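PDB 2R9I: putative phage capsid protein from Corynebacterium diphtheriae NCTC 13129, which is of unknown function but probably serves as a phage-type capsid protein, the construct being its N-terminal domain, modelled here as a helical hairpin. Local coordinates for residues K7-H12 against D54-A59; S25-D30 against A34-A39. All blocks are in the same frame, centred on the assembly; numbering follows the deposited sequence.

Contact 1: K7-H12 against D54-A59; sequences KDLLAH and DEAIAA
L9 and I57 meet where the two arms of an antiparallel helical hairpin run side by side: segments 7-12 of helix 6-26 and 54-59 of helix 33-71 approach to 9.8 Å between their axes, with their directions 155° apart. The backbones come nearest at the same pair, the CA atoms of L9 and I57 lying 6.6 Å from each other. L9 is the bump of the first arm. Its CB rests on CG1 of I57 at 3.9 Å, while its CD1 reaches past that residue to the CB of A56, also at 3.9 Å; the L9 CD1 methyl sits against the A56 methyl, beside the larger I57. In return I57 projects between the two leucines. Its CG1 lies anti to the carbonyl carbon (chi1 -73°), and with the extended chi2 (169°) this carries I57 CD1 across to within 3.8 Å of the backbone O of L9 and against L10. The side-chain contacts are all apolar, no hydrogen bond links the segments, and L9 and I57 are buried although the chain stands alone in its assembly. Close by, R60 and R61 extend the cover over L9 and L10, and R13 pairs with D54 in a salt bridge between the arms. L10 borders the contact, its side chain crossing that of I57 at about a right angle, with L10 CD2 3.7 Å from I57 CD1.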
loop_
_atom_site.group_PDB
_atom_site.type_symbol
_atom_site.label_atom_id
_atom_site.label_comp_id
_atom_site.label_asym_id
_atom_site.label_seq_id
_atom_site.Cartn_x
_atom_site.Cartn_y
_atom_site.Cartn_z
ATOM N N LYS A 7 11.796 -6.590 -1.568
ATOM C CA LYS A 7 12.428 -5.270 -1.549
ATOM C C LYS A 7 11.658 -4.326 -2.468
ATOM O O LYS A 7 11.548 -3.130 -2.196
ATOM C CB LYS A 7 13.892 -5.368 -1.996
ATOM C CG LYS A 7 14.828 -6.143 -1.025
ATOM C CD LYS A 7 16.297 -6.200 -1.512
ATOM C CE LYS A 7 17.149 -6.995 -0.504
ATOM N NZ LYS A 7 18.568 -7.099 -0.918
ATOM N N ASP A 8 11.127 -4.893 -3.552
ATOM C CA ASP A 8 10.356 -4.166 -4.557
ATOM C C ASP A 8 8.966 -3.817 -4.038
ATOM O O ASP A 8 8.445 -2.719 -4.320
ATOM C CB ASP A 8 10.204 -4.997 -5.841
ATOM C CG ASP A 8 11.544 -5.306 -6.527
ATOM O OD1 ASP A 8 12.249 -4.359 -6.954
ATOM O OD2 ASP A 8 11.878 -6.515 -6.662
ATOM N N LEU A 9 8.371 -4.767 -3.311
ATOM C CA LEU A 9 7.073 -4.582 -2.687
ATOM C C LEU A 9 7.097 -3.439 -1.683
ATOM O O LEU A 9 6.142 -2.683 -1.579
ATOM C CB LEU A 9 6.632 -5.856 -1.979
ATOM C CG LEU A 9 5.828 -6.888 -2.766
ATOM C CD1 LEU A 9 5.353 -7.943 -1.807
ATOM C CD2 LEU A 9 4.628 -6.266 -3.482
ATOM N N LEU A 10 8.194 -3.317 -0.947
ATOM C CA LEU A 10 8.328 -2.275 0.042
ATOM C C LEU A 10 8.507 -0.922 -0.635
ATOM O O LEU A 10 7.900 0.060 -0.198
ATOM C CB LEU A 10 9.480 -2.585 1.006
ATOM C CG LEU A 10 9.310 -3.839 1.892
ATOM C CD1 LEU A 10 10.657 -4.331 2.500
ATOM C CD2 LEU A 10 8.290 -3.589 2.990
ATOM N N ALA A 11 9.308 -0.869 -1.705
ATOM C CA ALA A 11 9.452 0.370 -2.466
ATOM C C ALA A 11 8.101 0.783 -3.072
ATOM O O ALA A 11 7.716 1.972 -3.044
ATOM C CB ALA A 11 10.512 0.238 -3.551
ATOM N N HIS A 12 7.396 -0.215 -3.606
ATOM C CA HIS A 12 6.099 -0.024 -4.240
ATOM C C HIS A 12 5.096 0.542 -3.249
ATOM O O HIS A 12 4.396 1.521 -3.555
ATOM C CB HIS A 12 5.593 -1.347 -4.807
ATOM C CG HIS A 12 4.283 -1.236 -5.512
ATOM N ND1 HIS A 12 4.133 -0.563 -6.708
ATOM C CD2 HIS A 12 3.055 -1.702 -5.187
ATOM C CE1 HIS A 12 2.873 -0.638 -7.099
ATOM N NE2 HIS A 12 2.196 -1.321 -6.192
ATOM N N ASP A 54 0.081 -3.953 1.440
ATOM C CA ASP A 54 0.412 -4.324 2.790
ATOM C C ASP A 54 0.150 -5.803 3.036
ATOM O O ASP A 54 0.937 -6.462 3.702
ATOM C CB ASP A 54 -0.364 -3.478 3.779
ATOM C CG ASP A 54 0.291 -2.140 4.016
ATOM O OD1 ASP A 54 1.497 -1.988 3.659
ATOM O OD2 ASP A 54 -0.394 -1.233 4.559
ATOM N N GLU A 55 -0.955 -6.318 2.496
ATOM C CA GLU A 55 -1.237 -7.746 2.600
ATOM C C GLU A 55 -0.198 -8.580 1.867
ATOM O O GLU A 55 0.245 -9.604 2.393
ATOM C CB GLU A 55 -2.616 -8.082 2.072
ATOM C CG GLU A 55 -3.725 -7.501 2.927
ATOM C CD GLU A 55 -5.107 -7.628 2.252
ATOM O OE1 GLU A 55 -5.207 -7.547 0.981
ATOM O OE2 GLU A 55 -6.103 -7.816 2.998
ATOM N N ALA A 56 0.199 -8.149 0.663
ATOM C CA ALA A 56 1.225 -8.873 -0.083
ATOM C C ALA A 56 2.526 -8.955 0.744
ATOM O O ALA A 56 3.194 -9.993 0.785
ATOM C CB ALA A 56 1.461 -8.215 -1.411
ATOM N N ILE A 57 2.856 -7.863 1.429
ATOM C CA ILE A 57 4.064 -7.789 2.243
ATOM C C ILE A 57 3.971 -8.727 3.444
ATOM O O ILE A 57 4.939 -9.426 3.774
ATOM C CB ILE A 57 4.320 -6.344 2.688
ATOM C CG1 ILE A 57 4.801 -5.522 1.494
ATOM C CG2 ILE A 57 5.330 -6.268 3.818
ATOM C CD1 ILE A 57 4.833 -4.066 1.762
ATOM N N ALA A 58 2.814 -8.732 4.095
ATOM C CA ALA A 58 2.555 -9.597 5.241
ATOM C C ALA A 58 2.635 -11.069 4.814
ATOM O O ALA A 58 3.287 -11.872 5.478
ATOM C CB ALA A 58 1.193 -9.266 5.861
ATOM N N ALA A 59 2.007 -11.401 3.688
ATOM C CA ALA A 59 2.085 -12.731 3.120
ATOM C C ALA A 59 3.530 -13.134 2.846
ATOM O O ALA A 59 3.938 -14.224 3.237
ATOM C CB ALA A 59 1.255 -12.835 1.858
#

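Contact 2: S25-D30 against A34-A39; sequences SAITDD and ADAAQA
The turn end of the helical hairpin is closed by I27, in the turn that follows helix 6-26, packing on A36 and A39 near the start of helix 33-71. I27 is the centre of an inverse gamma turn, with phi and psi of -79° and 75°; a weak bond from T28 N to A26 O, 2.9 Å long, spans the bend. The CB of I27 points toward the second helix, and its CA comes within 6.1 Å of the CA of A36. CG2 of I27, anti to the backbone N, faces the methyl of A36 at a looser 4.4 Å from its CB, whereas the CG1-CD1 arm lies over A39, one helical turn further on. One isoleucine thus touches both alanines, with no hydrogen bond between the segments. The contact is small and lies at the surface. Just before the alanines, the side chain of D32 accepts a hydrogen bond from A34 N at the beginning of helix 33-71. Closest of all is the CB of A39, touched by I27 CG1 at 3.6 Å and by I27 CD1 at 3.7 Å.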
loop_
_atom_site.group_PDB
_atom_site.type_symbol
_atom_site.label_atom_id
_atom_site.label_comp_id
_atom_site.label_asym_id
_atom_site.label_seq_id
_atom_site.Cartn_x
_atom_site.Cartn_y
_atom_site.Cartn_z
ATOM N N SER A 25 -2.687 16.370 -0.747
ATOM C CA SER A 25 -2.159 17.727 -0.663
ATOM C C SER A 25 -2.759 18.618 -1.745
ATOM O O SER A 25 -2.994 19.807 -1.524
ATOM C CB SER A 25 -0.634 17.716 -0.775
ATOM O OG SER A 25 -0.033 17.386 0.465
ATOM N N ALA A 26 -3.003 18.039 -2.916
ATOM C CA ALA A 26 -3.509 18.795 -4.055
ATOM C C ALA A 26 -4.938 19.268 -3.811
ATOM O O ALA A 26 -5.383 20.256 -4.397
ATOM C CB ALA A 26 -3.434 17.957 -5.322
ATOM N N ILE A 27 -5.653 18.559 -2.944
ATOM C CA ILE A 27 -7.008 18.944 -2.571
ATOM C C ILE A 27 -6.997 20.081 -1.553
ATOM O O ILE A 27 -7.248 19.867 -0.368
ATOM C CB ILE A 27 -7.793 17.755 -1.989
ATOM C CG1 ILE A 27 -7.706 16.548 -2.926
ATOM C CG2 ILE A 27 -9.244 18.142 -1.744
ATOM C CD1 ILE A 27 -8.165 15.251 -2.296
ATOM N N THR A 28 -6.706 21.288 -2.026
ATOM C CA THR A 28 -6.880 22.489 -1.219
ATOM C C THR A 28 -8.301 23.031 -1.334
ATOM O O THR A 28 -8.981 22.807 -2.335
ATOM C CB THR A 28 -5.885 23.592 -1.625
ATOM O OG1 THR A 28 -5.964 23.814 -3.039
ATOM C CG2 THR A 28 -4.464 23.189 -1.259
ATOM N N ASP A 29 -8.741 23.746 -0.304
ATOM C CA ASP A 29 -10.137 24.156 -0.197
ATOM C C ASP A 29 -10.428 25.359 -1.089
ATOM O O ASP A 29 -11.486 25.980 -0.984
ATOM C CB ASP A 29 -10.490 24.480 1.255
ATOM C CG ASP A 29 -9.576 25.531 1.857
ATOM O OD1 ASP A 29 -8.692 26.035 1.134
ATOM O OD2 ASP A 29 -9.744 25.852 3.052
ATOM N N ASP A 30 -9.483 25.682 -1.965
ATOM C CA ASP A 30 -9.731 26.630 -3.045
ATOM C C ASP A 30 -9.934 25.911 -4.374
ATOM O O ASP A 30 -9.958 26.538 -5.433
ATOM C CB ASP A 30 -8.577 27.628 -3.158
ATOM C CG ASP A 30 -7.332 27.013 -3.766
ATOM O OD1 ASP A 30 -6.672 27.688 -4.583
ATOM O OD2 ASP A 30 -7.013 25.854 -3.426
ATOM N N ALA A 34 -16.486 19.813 -7.587
ATOM C CA ALA A 34 -16.558 18.663 -8.496
ATOM C C ALA A 34 -15.225 17.934 -8.575
ATOM O O ALA A 34 -15.143 16.710 -8.407
ATOM C CB ALA A 34 -17.020 19.113 -9.885
ATOM N N ASP A 35 -14.169 18.713 -8.796
ATOM C CA ASP A 35 -12.795 18.223 -8.828
ATOM C C ASP A 35 -12.373 17.692 -7.479
ATOM O O ASP A 35 -11.669 16.679 -7.387
ATOM C CB ASP A 35 -11.876 19.368 -9.231
ATOM C CG ASP A 35 -12.132 19.840 -10.661
ATOM O OD1 ASP A 35 -12.887 20.843 -10.907
ATOM O OD2 ASP A 35 -11.567 19.150 -11.541
ATOM N N ALA A 36 -12.793 18.373 -6.422
ATOM C CA ALA A 36 -12.443 17.935 -5.084
ATOM C C ALA A 36 -13.043 16.575 -4.806
ATOM O O ALA A 36 -12.368 15.723 -4.259
ATOM C CB ALA A 36 -12.882 18.945 -4.038
ATOM N N ALA A 37 -14.310 16.380 -5.186
ATOM C CA ALA A 37 -14.967 15.088 -5.025
ATOM C C ALA A 37 -14.271 14.003 -5.844
ATOM O O ALA A 37 -14.095 12.899 -5.348
ATOM C CB ALA A 37 -16.431 15.166 -5.370
ATOM N N GLN A 38 -13.858 14.311 -7.076
ATOM C CA GLN A 38 -13.154 13.330 -7.908
ATOM C C GLN A 38 -11.845 13.004 -7.269
ATOM O O GLN A 38 -11.514 11.821 -7.087
ATOM C CB GLN A 38 -12.874 13.854 -9.307
ATOM C CG GLN A 38 -12.211 12.826 -10.276
ATOM C CD GLN A 38 -13.061 11.588 -10.668
ATOM O OE1 GLN A 38 -14.249 11.730 -10.981
ATOM N NE2 GLN A 38 -12.451 10.392 -10.689
ATOM N N ALA A 39 -11.104 14.048 -6.891
ATOM C CA ALA A 39 -9.796 13.864 -6.260
ATOM C C ALA A 39 -9.852 12.947 -5.045
ATOM O O ALA A 39 -8.950 12.125 -4.860
ATOM C CB ALA A 39 -9.158 15.195 -5.909
#

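How the contacts relate
Both contacts join the two arms of one hairpin, contact 1 helix to helix and contact 2 the turn after helix 6-26 to the start of helix 33-71. Along the chain the order is 7-12, 25-30, 34-39, 54-59, so contact 2 pairs the inner segments next to the turn and contact 1 the outer ones. Their centres are about 29 Å apart and their nearest atoms about 17 Å, so they do not touch. Contact 1 has its centre about 8 Å from the centre of the chain and is partly buried; contact 2 lies about 22 Å from it, at the surface. All four segments belong to the DIP0205-like N-terminal domain, whose hairpin is held together at two levels.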